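Local coordinates for uncharacterized protein (Escherichia coli O157:H7, PDB 4R29) that acts as a SAM-dependent cysteine methyltransferase effector, probably modifying a zinc-finger cysteine of host TAB2 and TAB3 and so blocking NF-kappa-B activation, at residues P137-D142 against I174-N179; I165-I170 against M192-E197. The protein carries 1 engineered substitution. One frame throughout, in Å; residues are numbered along the deposited sequence.

Interaction 1 of 2, residues P137-D142 against I174-N179; sequences PKENND and IMQELN
Glu139 and Gln176 alone carry this small surface contact, which buries 82 Å² in all, the two side chains coming from opposite directions. Glu139 leaves the backbone with its CB directed toward helix segment 174-179. That CB packs on the hydroxyl of Tyr168, about two turns before Gln176 on helix 155-181. CG then lies anti to the backbone N (chi1 179°), which carries the chain outward, and the bend at chi2 (69°) turns the carboxylate. CD comes to 3.8 Å from Gln176 OE1, and the touching oxygen is OE2, 2.7 Å from Gln176 OE1 and 3.3 Å from Gln176 CG. The carboxylate and amide planes stand 81° apart, so the two flat groups are nearly perpendicular and do not stack. Gln176 does not point at the loop from its CB; the bend in its own chain brings the amide round to the glutamate. Glu139 is placed for this by the backbone: it is the second residue of a type II turn running from Lys138 to Asn141, with Asn141 N bonded to Lys138 O at 3.3 Å. Beyond it, Asn141 OD1 accepts from the backbone N of Phe143 and of Leu144. Together with the backbone bonding of Lys138 with Leu144, this is the end loop of a beta-hairpin, formed by strands 131-137 and 145-151.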
ATOM      1  N   PRO A 137       6.730   1.441  -7.514  1.00 29.14           N
ATOM      2  CA  PRO A 137       7.259   0.082  -7.662  1.00 31.35           C
ATOM      3  C   PRO A 137       7.873  -0.432  -6.359  1.00 29.47           C
ATOM      4  O   PRO A 137       8.506   0.328  -5.641  1.00 27.90           O
ATOM      5  CB  PRO A 137       8.365   0.248  -8.722  1.00 31.12           C
ATOM      6  CG  PRO A 137       7.987   1.474  -9.492  1.00 29.26           C
ATOM      7  CD  PRO A 137       7.352   2.386  -8.466  1.00 29.15           C
ATOM      8  N   LYS A 138       7.688  -1.710  -6.060  1.00 30.44           N
ATOM      9  CA  LYS A 138       8.340  -2.278  -4.905  1.00 34.36           C
ATOM     10  C   LYS A 138       9.813  -2.423  -5.189  1.00 42.94           C
ATOM     11  O   LYS A 138      10.205  -2.930  -6.242  1.00 42.03           O
ATOM     12  CB  LYS A 138       7.771  -3.639  -4.528  1.00 36.10           C
ATOM     13  CG  LYS A 138       8.480  -4.247  -3.322  1.00 34.62           C
ATOM     14  CD  LYS A 138       7.601  -5.260  -2.588  1.00 39.81           C
ATOM     15  CE  LYS A 138       8.388  -6.036  -1.524  1.00 47.02           C
ATOM     16  NZ  LYS A 138       9.501  -5.232  -0.916  1.00 56.11           N
ATOM     17  N   GLU A 139      10.617  -1.945  -4.243  1.00 45.19           N
ATOM     18  CA  GLU A 139      12.044  -2.228  -4.184  1.00 47.69           C
ATOM     19  C   GLU A 139      12.298  -3.716  -4.444  1.00 47.05           C
ATOM     20  O   GLU A 139      11.578  -4.573  -3.929  1.00 45.48           O
ATOM     21  CB  GLU A 139      12.559  -1.857  -2.788  1.00 47.35           C
ATOM     22  CG  GLU A 139      14.030  -2.125  -2.556  1.00 53.02           C
ATOM     23  CD  GLU A 139      14.907  -1.199  -3.366  1.00 52.71           C
ATOM     24  OE1 GLU A 139      14.359  -0.440  -4.203  1.00 54.52           O
ATOM     25  OE2 GLU A 139      16.136  -1.228  -3.162  1.00 45.42           O
ATOM     26  N   ASN A 140      13.304  -4.024  -5.250  1.00 44.88           N
ATOM     27  CA  ASN A 140      13.743  -5.409  -5.405  1.00 42.76           C
ATOM     28  C   ASN A 140      12.661  -6.355  -5.931  1.00 43.98           C
ATOM     29  O   ASN A 140      12.709  -7.565  -5.693  1.00 45.28           O
ATOM     30  CB  ASN A 140      14.313  -5.947  -4.079  1.00 46.47           C
ATOM     31  CG  ASN A 140      13.245  -6.079  -2.977  1.00 61.82           C
ATOM     32  OD1 ASN A 140      12.285  -6.852  -3.105  1.00 64.36           O
ATOM     33  ND2 ASN A 140      13.414  -5.322  -1.892  1.00 57.60           N
ATOM     34  N   ASN A 141      11.683  -5.815  -6.645  1.00 42.85           N
ATOM     35  CA  ASN A 141      10.653  -6.663  -7.226  1.00 39.14           C
ATOM     36  C   ASN A 141      10.190  -6.098  -8.559  1.00 42.32           C
ATOM     37  O   ASN A 141      10.050  -4.880  -8.719  1.00 43.25           O
ATOM     38  CB  ASN A 141       9.481  -6.851  -6.258  1.00 42.00           C
ATOM     39  CG  ASN A 141       8.470  -7.888  -6.743  1.00 39.83           C
ATOM     40  OD1 ASN A 141       7.667  -7.623  -7.635  1.00 43.02           O
ATOM     41  ND2 ASN A 141       8.492  -9.065  -6.135  1.00 39.00           N
ATOM     42  N   ASP A 142       9.960  -6.997  -9.511  1.00 43.37           N
ATOM     43  CA  ASP A 142       9.682  -6.627 -10.893  1.00 41.32           C
ATOM     44  C   ASP A 142       8.220  -6.304 -11.195  1.00 42.45           C
ATOM     45  O   ASP A 142       7.924  -5.587 -12.146  1.00 45.14           O
ATOM     46  CB  ASP A 142      10.134  -7.741 -11.830  1.00 38.80           C
ATOM     47  CG  ASP A 142      10.929  -7.213 -12.985  1.00 49.68           C
ATOM     48  OD1 ASP A 142      11.406  -6.055 -12.877  1.00 49.43           O
ATOM     49  OD2 ASP A 142      11.083  -7.946 -13.992  1.00 57.81           O
ATOM     50  N   ILE A 174      19.269   1.103   3.800  1.00 28.86           N
ATOM     51  CA  ILE A 174      20.043   0.289   4.724  1.00 26.86           C
ATOM     52  C   ILE A 174      20.223  -1.127   4.183  1.00 26.63           C
ATOM     53  O   ILE A 174      21.335  -1.655   4.126  1.00 28.24           O
ATOM     54  CB  ILE A 174      19.406   0.302   6.128  1.00 28.77           C
ATOM     55  CG1 ILE A 174      19.602   1.689   6.755  1.00 26.82           C
ATOM     56  CG2 ILE A 174      20.008  -0.775   7.026  1.00 23.83           C
ATOM     57  CD1 ILE A 174      19.054   1.802   8.150  1.00 27.82           C
ATOM     58  N   MET A 175      19.134  -1.722   3.727  1.00 25.51           N
ATOM     59  CA  MET A 175      19.198  -3.077   3.220  1.00 24.22           C
ATOM     60  C   MET A 175      20.024  -3.236   1.940  1.00 29.10           C
ATOM     61  O   MET A 175      20.697  -4.256   1.751  1.00 25.55           O
ATOM     62  CB  MET A 175      17.802  -3.644   3.046  1.00 22.03           C
ATOM     63  CG  MET A 175      17.400  -4.488   4.233  1.00 26.62           C
ATOM     64  SD  MET A 175      15.663  -4.834   4.162  1.00 32.90           S
ATOM     65  CE  MET A 175      15.761  -6.262   3.085  1.00 28.45           C
ATOM     66  N   GLN A 176      19.962  -2.235   1.070  1.00 24.16           N
ATOM     67  CA  GLN A 176      20.760  -2.227  -0.138  1.00 26.66           C
ATOM     68  C   GLN A 176      22.235  -2.202   0.229  1.00 29.07           C
ATOM     69  O   GLN A 176      23.041  -2.930  -0.350  1.00 27.91           O
ATOM     70  CB  GLN A 176      20.437  -0.983  -0.955  1.00 32.47           C
ATOM     71  CG  GLN A 176      19.044  -0.977  -1.537  1.00 34.35           C
ATOM     72  CD  GLN A 176      19.050  -1.234  -3.025  1.00 49.84           C
ATOM     73  OE1 GLN A 176      18.602  -0.384  -3.814  1.00 51.73           O
ATOM     74  NE2 GLN A 176      19.564  -2.408  -3.431  1.00 44.68           N
ATOM     75  N   GLU A 177      22.579  -1.357   1.199  1.00 25.18           N
ATOM     76  CA  GLU A 177      23.968  -1.174   1.558  1.00 27.47           C
ATOM     77  C   GLU A 177      24.520  -2.439   2.178  1.00 26.07           C
ATOM     78  O   GLU A 177      25.597  -2.899   1.804  1.00 25.03           O
ATOM     79  CB  GLU A 177      24.149   0.010   2.510  1.00 27.10           C
ATOM     80  CG  GLU A 177      25.587   0.167   2.957  1.00 32.13           C
ATOM     81  CD  GLU A 177      26.012   1.610   3.153  1.00 37.35           C
ATOM     82  OE1 GLU A 177      25.154   2.459   3.487  1.00 39.70           O
ATOM     83  OE2 GLU A 177      27.218   1.898   2.982  1.00 38.37           O
ATOM     84  N   LEU A 178      23.775  -2.986   3.132  1.00 26.34           N
ATOM     85  CA  LEU A 178      24.099  -4.271   3.742  1.00 24.87           C
ATOM     86  C   LEU A 178      24.149  -5.386   2.704  1.00 24.65           C
ATOM     87  O   LEU A 178      25.042  -6.225   2.726  1.00 22.58           O
ATOM     88  CB  LEU A 178      23.081  -4.604   4.836  1.00 26.30           C
ATOM     89  CG  LEU A 178      23.102  -3.555   5.952  1.00 24.66           C
ATOM     90  CD1 LEU A 178      22.242  -3.990   7.119  1.00 22.76           C
ATOM     91  CD2 LEU A 178      24.542  -3.323   6.393  1.00 26.30           C
ATOM     92  N   ASN A 179      23.195  -5.388   1.782  1.00 24.16           N
ATOM     93  CA  ASN A 179      23.224  -6.373   0.721  1.00 24.53           C
ATOM     94  C   ASN A 179      24.543  -6.274  -0.036  1.00 29.37           C
ATOM     95  O   ASN A 179      25.136  -7.281  -0.419  1.00 30.88           O
ATOM     96  CB  ASN A 179      22.062  -6.200  -0.252  1.00 22.31           C
ATOM     97  CG  ASN A 179      22.150  -7.176  -1.404  1.00 26.72           C
ATOM     98  OD1 ASN A 179      22.005  -8.387  -1.209  1.00 23.21           O
ATOM     99  ND2 ASN A 179      22.419  -6.665  -2.606  1.00 22.88           N
TER

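Interaction 2 of 2, residues I165-I170 against M192-E197; sequences IELYNI and MIIARE. With SAM (S-adenosylmethionine), chain E.
Leu167 and Ile194 face each other, CA to CA 6.3 Å, where the short helix segments run antiparallel (163° between their directions) with axes 9.7 Å apart. With just 182-185 between helices 155-181 and 186-201, the pair forms an alpha-hairpin, and the contact is part of its largely apolar seam. Ile194 CG2 is the shared surface: Leu167 CD2 lies 4.0 Å from it and Ile170 CG2 3.9 Å, the side chains overlapping flank to flank and pointing contrary ways. The torsions explain this choice of branch, since Ile194 holds CG1 between the backbone N and the carbonyl carbon (chi1 49°) and CG2 is left anti to the carbonyl carbon. The other branch of Leu167 extends toward the open end of the hairpin, away from the connection 182-185, CD1 reaching Glu197 CB at 3.6 Å; that glutamate lies roughly perpendicular to the leucine and its carboxylate turns off from the seam. Helix 186-201 is kinked here, the N of Arg196 and of Glu197 lacking a bond to the preceding turn. Its far face belongs to the S-adenosylmethionine pocket: Ala195 points away from the seam, its CB 3.5 Å from the ribose O2' and its O 3.4 Å from the adenine C8.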
ATOM      1  N   ILE A 165       7.057   6.983   3.599  1.00 20.58           N
ATOM      2  CA  ILE A 165       7.976   6.930   2.473  1.00 21.61           C
ATOM      3  C   ILE A 165       9.429   7.199   2.910  1.00 23.18           C
ATOM      4  O   ILE A 165      10.372   6.550   2.429  1.00 19.76           O
ATOM      5  CB  ILE A 165       7.522   7.887   1.359  1.00 23.06           C
ATOM      6  CG1 ILE A 165       6.176   7.417   0.793  1.00 21.20           C
ATOM      7  CG2 ILE A 165       8.568   7.974   0.247  1.00 18.81           C
ATOM      8  CD1 ILE A 165       5.551   8.412  -0.185  1.00 24.20           C
ATOM      9  N   GLU A 166       9.596   8.139   3.834  1.00 22.08           N
ATOM     10  CA  GLU A 166      10.901   8.387   4.449  1.00 24.34           C
ATOM     11  C   GLU A 166      11.416   7.167   5.191  1.00 24.32           C
ATOM     12  O   GLU A 166      12.575   6.787   5.023  1.00 20.54           O
ATOM     13  CB  GLU A 166      10.829   9.542   5.439  1.00 23.75           C
ATOM     14  CG  GLU A 166      10.540  10.867   4.804  1.00 27.30           C
ATOM     15  CD  GLU A 166      10.253  11.927   5.847  1.00 36.12           C
ATOM     16  OE1 GLU A 166       9.669  12.973   5.485  1.00 43.70           O
ATOM     17  OE2 GLU A 166      10.602  11.707   7.029  1.00 35.47           O
ATOM     18  N   LEU A 167      10.571   6.572   6.037  1.00 18.68           N
ATOM     19  CA  LEU A 167      11.002   5.400   6.775  1.00 19.57           C
ATOM     20  C   LEU A 167      11.262   4.264   5.795  1.00 20.24           C
ATOM     21  O   LEU A 167      12.251   3.561   5.900  1.00 22.28           O
ATOM     22  CB  LEU A 167       9.978   5.004   7.847  1.00 22.37           C
ATOM     23  CG  LEU A 167       9.720   6.059   8.932  1.00 22.14           C
ATOM     24  CD1 LEU A 167       8.633   5.645   9.906  1.00 19.76           C
ATOM     25  CD2 LEU A 167      11.015   6.366   9.683  1.00 25.97           C
ATOM     26  N   TYR A 168      10.387   4.106   4.816  1.00 20.98           N
ATOM     27  CA  TYR A 168      10.573   3.066   3.817  1.00 23.15           C
ATOM     28  C   TYR A 168      11.896   3.226   3.059  1.00 24.57           C
ATOM     29  O   TYR A 168      12.562   2.244   2.746  1.00 21.91           O
ATOM     30  CB  TYR A 168       9.428   3.083   2.829  1.00 20.56           C
ATOM     31  CG  TYR A 168       9.556   2.042   1.750  1.00 24.46           C
ATOM     32  CD1 TYR A 168       9.182   0.725   1.992  1.00 25.35           C
ATOM     33  CD2 TYR A 168      10.044   2.370   0.492  1.00 23.98           C
ATOM     34  CE1 TYR A 168       9.282  -0.236   1.014  1.00 25.94           C
ATOM     35  CE2 TYR A 168      10.155   1.412  -0.499  1.00 24.37           C
ATOM     36  CZ  TYR A 168       9.770   0.110  -0.228  1.00 28.94           C
ATOM     37  OH  TYR A 168       9.868  -0.863  -1.191  1.00 34.43           O
ATOM     38  N   ASN A 169      12.250   4.466   2.748  1.00 20.49           N
ATOM     39  CA  ASN A 169      13.491   4.746   2.047  1.00 26.00           C
ATOM     40  C   ASN A 169      14.707   4.462   2.919  1.00 25.22           C
ATOM     41  O   ASN A 169      15.733   4.006   2.440  1.00 21.30           O
ATOM     42  CB  ASN A 169      13.518   6.200   1.568  1.00 19.96           C
ATOM     43  CG  ASN A 169      12.675   6.421   0.326  1.00 24.36           C
ATOM     44  OD1 ASN A 169      12.447   5.498  -0.453  1.00 26.80           O
ATOM     45  ND2 ASN A 169      12.201   7.646   0.140  1.00 24.41           N
ATOM     46  N   ILE A 170      14.589   4.758   4.205  1.00 21.88           N
ATOM     47  CA  ILE A 170      15.664   4.459   5.115  1.00 23.72           C
ATOM     48  C   ILE A 170      15.864   2.951   5.175  1.00 25.79           C
ATOM     49  O   ILE A 170      16.989   2.468   5.056  1.00 22.74           O
ATOM     50  CB  ILE A 170      15.369   4.974   6.506  1.00 24.02           C
ATOM     51  CG1 ILE A 170      15.473   6.498   6.535  1.00 24.20           C
ATOM     52  CG2 ILE A 170      16.318   4.333   7.513  1.00 25.00           C
ATOM     53  CD1 ILE A 170      15.099   7.083   7.891  1.00 27.24           C
ATOM     54  N   MET A 192      14.942  -3.132  13.142  1.00 21.47           N
ATOM     55  CA  MET A 192      15.199  -2.599  14.470  1.00 22.85           C
ATOM     56  C   MET A 192      15.280  -1.077  14.356  1.00 23.65           C
ATOM     57  O   MET A 192      14.914  -0.353  15.273  1.00 22.14           O
ATOM     58  CB  MET A 192      16.485  -3.184  15.073  1.00 23.56           C
ATOM     59  CG  MET A 192      16.820  -2.663  16.474  1.00 25.19           C
ATOM     60  SD  MET A 192      15.590  -3.084  17.764  1.00 30.00           S
ATOM     61  CE  MET A 192      16.064  -4.753  18.270  1.00 22.70           C
ATOM     62  N   ILE A 193      15.727  -0.598  13.199  1.00 20.71           N
ATOM     63  CA  ILE A 193      15.907   0.838  13.007  1.00 26.83           C
ATOM     64  C   ILE A 193      14.578   1.607  12.817  1.00 26.12           C
ATOM     65  O   ILE A 193      14.402   2.715  13.347  1.00 22.64           O
ATOM     66  CB  ILE A 193      16.821   1.139  11.787  1.00 23.52           C
ATOM     67  CG1 ILE A 193      18.154   0.381  11.880  1.00 25.14           C
ATOM     68  CG2 ILE A 193      17.020   2.621  11.635  1.00 20.61           C
ATOM     69  CD1 ILE A 193      19.158   0.988  12.800  1.00 25.97           C
ATOM     70  N   ILE A 194      13.639   1.037  12.067  1.00 21.23           N
ATOM     71  CA  ILE A 194      12.441   1.813  11.718  1.00 20.24           C
ATOM     72  C   ILE A 194      11.095   1.226  12.155  1.00 21.20           C
ATOM     73  O   ILE A 194      10.057   1.859  11.959  1.00 20.89           O
ATOM     74  CB  ILE A 194      12.390   2.107  10.210  1.00 20.16           C
ATOM     75  CG1 ILE A 194      12.638   0.827   9.407  1.00 22.12           C
ATOM     76  CG2 ILE A 194      13.405   3.182   9.838  1.00 21.01           C
ATOM     77  CD1 ILE A 194      11.410   0.004   9.177  1.00 21.11           C
ATOM     78  N   ALA A 195      11.102   0.037  12.752  1.00 19.97           N
ATOM     79  CA  ALA A 195       9.854  -0.697  12.956  1.00 19.13           C
ATOM     80  C   ALA A 195       8.917   0.004  13.945  1.00 19.52           C
ATOM     81  O   ALA A 195       7.727   0.085  13.701  1.00 20.90           O
ATOM     82  CB  ALA A 195      10.115  -2.154  13.381  1.00 17.19           C
ATOM     83  N   ARG A 196       9.454   0.507  15.052  1.00 18.62           N
ATOM     84  CA  ARG A 196       8.635   1.200  16.048  1.00 20.94           C
ATOM     85  C   ARG A 196       8.018   2.455  15.452  1.00 21.34           C
ATOM     86  O   ARG A 196       6.833   2.743  15.649  1.00 19.10           O
ATOM     87  CB  ARG A 196       9.442   1.561  17.303  1.00 22.02           C
ATOM     88  CG  ARG A 196       8.645   2.401  18.306  1.00 23.65           C
ATOM     89  CD  ARG A 196       9.341   2.543  19.666  1.00 25.07           C
ATOM     90  NE  ARG A 196       9.592   1.262  20.317  1.00 25.87           N
ATOM     91  CZ  ARG A 196       8.729   0.613  21.099  1.00 29.65           C
ATOM     92  NH1 ARG A 196       7.516   1.102  21.331  1.00 28.48           N
ATOM     93  NH2 ARG A 196       9.076  -0.546  21.643  1.00 26.65           N
ATOM     94  N   GLU A 197       8.828   3.195  14.707  1.00 18.77           N
ATOM     95  CA  GLU A 197       8.337   4.371  14.010  1.00 21.17           C
ATOM     96  C   GLU A 197       7.213   4.028  13.003  1.00 19.48           C
ATOM     97  O   GLU A 197       6.210   4.732  12.928  1.00 21.75           O
ATOM     98  CB  GLU A 197       9.503   5.118  13.352  1.00 23.01           C
ATOM     99  CG  GLU A 197      10.525   5.654  14.352  1.00 23.07           C
ATOM    100  CD  GLU A 197      11.550   4.606  14.847  1.00 28.57           C
ATOM    101  OE1 GLU A 197      11.469   3.400  14.508  1.00 23.13           O
ATOM    102  OE2 GLU A 197      12.472   5.016  15.584  1.00 35.25           O
TER
HETATM  103  N   SAM E 301      -0.633  -3.375   5.691  1.00 21.51           N
HETATM  104  CA  SAM E 301      -0.101  -2.783   6.918  1.00 25.67           C
HETATM  105  C   SAM E 301      -0.887  -1.544   7.332  1.00 22.86           C
HETATM  106  O   SAM E 301      -0.841  -1.158   8.505  1.00 21.16           O
HETATM  107  OXT SAM E 301      -1.549  -0.904   6.496  1.00 19.90           O
HETATM  108  CB  SAM E 301       1.365  -2.386   6.785  1.00 21.32           C
HETATM  109  CG  SAM E 301       2.336  -3.555   6.747  1.00 30.12           C
HETATM  110  SD  SAM E 301       4.059  -3.090   7.118  1.00 36.13           S
HETATM  111  CE  SAM E 301       4.747  -4.761   6.993  1.00 31.69           C
HETATM  112  C5' SAM E 301       3.963  -2.994   8.923  1.00 30.19           C
HETATM  113  C4' SAM E 301       5.303  -2.554   9.505  1.00 27.71           C
HETATM  114  O4' SAM E 301       5.116  -1.995  10.793  1.00 27.15           O
HETATM  115  C3' SAM E 301       6.278  -3.718   9.655  1.00 27.50           C
HETATM  116  O3' SAM E 301       7.118  -3.842   8.523  1.00 23.85           O
HETATM  117  C2' SAM E 301       7.057  -3.364  10.903  1.00 25.28           C
HETATM  118  O2' SAM E 301       8.200  -2.680  10.477  1.00 19.46           O
HETATM  119  C1' SAM E 301       6.173  -2.375  11.659  1.00 25.53           C
HETATM  120  N9  SAM E 301       5.509  -2.951  12.846  1.00 21.30           N
HETATM  121  C8  SAM E 301       5.557  -2.442  14.116  1.00 23.33           C
HETATM  122  N7  SAM E 301       4.803  -3.205  14.928  1.00 21.97           N
HETATM  123  C5  SAM E 301       4.263  -4.198  14.188  1.00 24.00           C
HETATM  124  C6  SAM E 301       3.418  -5.246  14.520  1.00 20.38           C
HETATM  125  N6  SAM E 301       3.000  -5.397  15.772  1.00 24.53           N
HETATM  126  N1  SAM E 301       3.021  -6.126  13.540  1.00 26.32           N
HETATM  127  C2  SAM E 301       3.454  -5.955  12.236  1.00 27.36           C
HETATM  128  N3  SAM E 301       4.293  -4.908  11.909  1.00 26.29           N
HETATM  129  C4  SAM E 301       4.691  -4.040  12.872  1.00 22.72           C

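From the N terminus, the chain first passes residues 137-142, at the turn between strands 131-137 and 145-151, then enters helix 155-181. That helix supplies 165-170 to interaction 2 before 174-179 returns to the turn and closes interaction 1 over 31 intervening residues. Helix 186-201 then brings in 192-197, closing interaction 2 over 21. The segments alternate, so the two loops cross, and their centres lie 14 Å apart. Helix 155-181 serves both, joining the hairpin of the three-stranded sheet to helix 186-201, one wall of the cofactor pocket. The two contacts touch directly: Ile174 CD1 packs 4.1 Å from Ile193 CG1, and Tyr168 OH makes a weak hydrogen bond with Glu139 N.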